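Local coordinates for aldehyde reductase YahK (Escherichia coli, PDB 1UUF), which reduces a wide range of aldehydes to the corresponding alcohols, strongly preferring NADPH over NADH, and binds two zinc ions per subunit, at residues Asp272-Thr275 against Thr276-Lys279. Sequence-based numbering, arbitrary orientation.
Sequences DDFT and TLLK
The C-terminal end of helix 271-275, in the Rossmann-type coenzyme domain, runs into a type I beta turn from T275 to L278, where T276 and L277 bond back to D272, D273 and F274. The helical pattern makes its last i to i+4 step at T276 N, 3.3 Å from D272 O. It then shortens to i+3: L277 N reaches F274 O at 2.9 Å, and L278 N closes the turn on T275 O at 3.1 Å. D273 O receives a side chain instead: the T276 hydroxyl OG1 donates to it at 2.7 Å, from above the carbonyl plane, 36° out of it. With chi1 at 65°, OG1 lies between its own backbone N and carbonyl carbon and reaches across to D273 O, while CG2 points back along the helix, 3.3 Å from D272 O. The L277 side chain lies back against the last helical turn, its CG 3.2 Å from D273 O and its CD1 meeting F274 CD2 obliquely at 4.0 Å. Around the contact, the F274 ring meets F224 edge-to-face, M251 of helix 248-252 touches both F274 and L277, and L278 packs on M284 and I261. T275 OG1 is hydrogen-bonded to L271 O, one turn earlier in the helix. A valine in place of T276 would probably leave D273 O without its hydroxyl donor, and so loosen the grip on the last helical turn. Because L277 N, the i+4 donor for D273 O, goes to F274 O, the T276 hydroxyl takes its place, and each carbonyl from D272 to T275 has a donor as the helix ends.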
ATOM      1  N   ASP A 272      -2.678  12.080   5.252  1.00 22.10           N
ATOM      2  CA  ASP A 272      -1.459  12.065   6.049  1.00 23.55           C
ATOM      3  C   ASP A 272      -1.820  11.796   7.502  1.00 22.47           C
ATOM      4  O   ASP A 272      -1.168  10.999   8.174  1.00 19.74           O
ATOM      5  CB  ASP A 272      -0.730  13.407   5.939  1.00 28.53           C
ATOM      6  CG  ASP A 272      -0.283  13.711   4.524  1.00 33.61           C
ATOM      7  OD1 ASP A 272       0.451  12.884   3.948  1.00 36.42           O
ATOM      8  OD2 ASP A 272      -0.662  14.775   3.988  1.00 38.71           O
ATOM      9  N   ASP A 273      -2.870  12.459   7.978  1.00 21.55           N
ATOM     10  CA  ASP A 273      -3.314  12.288   9.356  1.00 22.20           C
ATOM     11  C   ASP A 273      -3.696  10.841   9.630  1.00 20.22           C
ATOM     12  O   ASP A 273      -3.374  10.298  10.687  1.00 22.13           O
ATOM     13  CB  ASP A 273      -4.513  13.194   9.660  1.00 25.35           C
ATOM     14  CG  ASP A 273      -4.163  14.667   9.608  1.00 29.15           C
ATOM     15  OD1 ASP A 273      -3.073  15.039  10.096  1.00 30.78           O
ATOM     16  OD2 ASP A 273      -4.983  15.455   9.091  1.00 31.54           O
ATOM     17  N   PHE A 274      -4.379  10.212   8.678  1.00 17.78           N
ATOM     18  CA  PHE A 274      -4.787   8.824   8.855  1.00 15.15           C
ATOM     19  C   PHE A 274      -3.628   7.838   8.770  1.00 13.85           C
ATOM     20  O   PHE A 274      -3.603   6.841   9.487  1.00 13.00           O
ATOM     21  CB  PHE A 274      -5.858   8.448   7.829  1.00 14.64           C
ATOM     22  CG  PHE A 274      -7.180   9.105   8.080  1.00 14.20           C
ATOM     23  CD1 PHE A 274      -7.581  10.204   7.329  1.00 16.41           C
ATOM     24  CD2 PHE A 274      -8.014   8.645   9.097  1.00 15.28           C
ATOM     25  CE1 PHE A 274      -8.796  10.838   7.586  1.00 17.35           C
ATOM     26  CE2 PHE A 274      -9.232   9.275   9.363  1.00 15.67           C
ATOM     27  CZ  PHE A 274      -9.620  10.369   8.608  1.00 16.23           C
ATOM     28  N   THR A 275      -2.668   8.109   7.894  1.00 13.87           N
ATOM     29  CA  THR A 275      -1.523   7.218   7.760  1.00 14.97           C
ATOM     30  C   THR A 275      -0.774   7.112   9.087  1.00 14.75           C
ATOM     31  O   THR A 275      -0.319   6.034   9.468  1.00 14.04           O
ATOM     32  CB  THR A 275      -0.570   7.714   6.656  1.00 17.39           C
ATOM     33  OG1 THR A 275      -1.257   7.685   5.397  1.00 18.61           O
ATOM     34  CG2 THR A 275       0.662   6.822   6.568  1.00 19.72           C
ATOM     35  N   THR A 276      -0.672   8.223   9.809  1.00 14.53           N
ATOM     36  CA  THR A 276       0.032   8.206  11.086  1.00 14.83           C
ATOM     37  C   THR A 276      -0.725   7.441  12.166  1.00 13.47           C
ATOM     38  O   THR A 276      -0.168   7.152  13.223  1.00 13.07           O
ATOM     39  CB  THR A 276       0.313   9.633  11.599  1.00 17.51           C
ATOM     40  OG1 THR A 276      -0.923  10.294  11.886  1.00 19.48           O
ATOM     41  CG2 THR A 276       1.075  10.425  10.557  1.00 18.93           C
ATOM     42  N   LEU A 277      -1.987   7.105  11.900  1.00 11.97           N
ATOM     43  CA  LEU A 277      -2.798   6.357  12.863  1.00 11.74           C
ATOM     44  C   LEU A 277      -2.606   4.847  12.699  1.00 11.50           C
ATOM     45  O   LEU A 277      -3.094   4.056  13.508  1.00 11.72           O
ATOM     46  CB  LEU A 277      -4.285   6.684  12.685  1.00 12.30           C
ATOM     47  CG  LEU A 277      -4.707   8.153  12.692  1.00 14.27           C
ATOM     48  CD1 LEU A 277      -6.227   8.226  12.647  1.00 15.85           C
ATOM     49  CD2 LEU A 277      -4.173   8.850  13.935  1.00 15.62           C
ATOM     50  N   LEU A 278      -1.900   4.450  11.644  1.00 11.19           N
ATOM     51  CA  LEU A 278      -1.653   3.034  11.370  1.00 10.20           C
ATOM     52  C   LEU A 278      -0.469   2.458  12.136  1.00 10.94           C
ATOM     53  O   LEU A 278       0.550   3.119  12.301  1.00 12.05           O
ATOM     54  CB  LEU A 278      -1.386   2.827   9.881  1.00 10.76           C
ATOM     55  CG  LEU A 278      -2.502   3.125   8.885  1.00  9.40           C
ATOM     56  CD1 LEU A 278      -1.931   3.059   7.470  1.00 10.90           C
ATOM     57  CD2 LEU A 278      -3.631   2.121   9.064  1.00 11.48           C
ATOM     58  N   LYS A 279      -0.608   1.215  12.588  1.00 11.67           N
ATOM     59  CA  LYS A 279       0.477   0.534  13.290  1.00 12.02           C
ATOM     60  C   LYS A 279       1.500   0.153  12.230  1.00 12.76           C
ATOM     61  O   LYS A 279       1.253   0.307  11.034  1.00 11.16           O
ATOM     62  CB  LYS A 279      -0.023  -0.753  13.943  1.00 15.16           C
ATOM     63  CG  LYS A 279      -1.023  -0.555  15.065  1.00 16.11           C
ATOM     64  CD  LYS A 279      -1.702  -1.869  15.421  1.00 19.47           C
ATOM     65  CE  LYS A 279      -0.696  -2.931  15.851  1.00 21.71           C
ATOM     66  NZ  LYS A 279      -1.387  -4.199  16.220  1.00 21.99           N
TER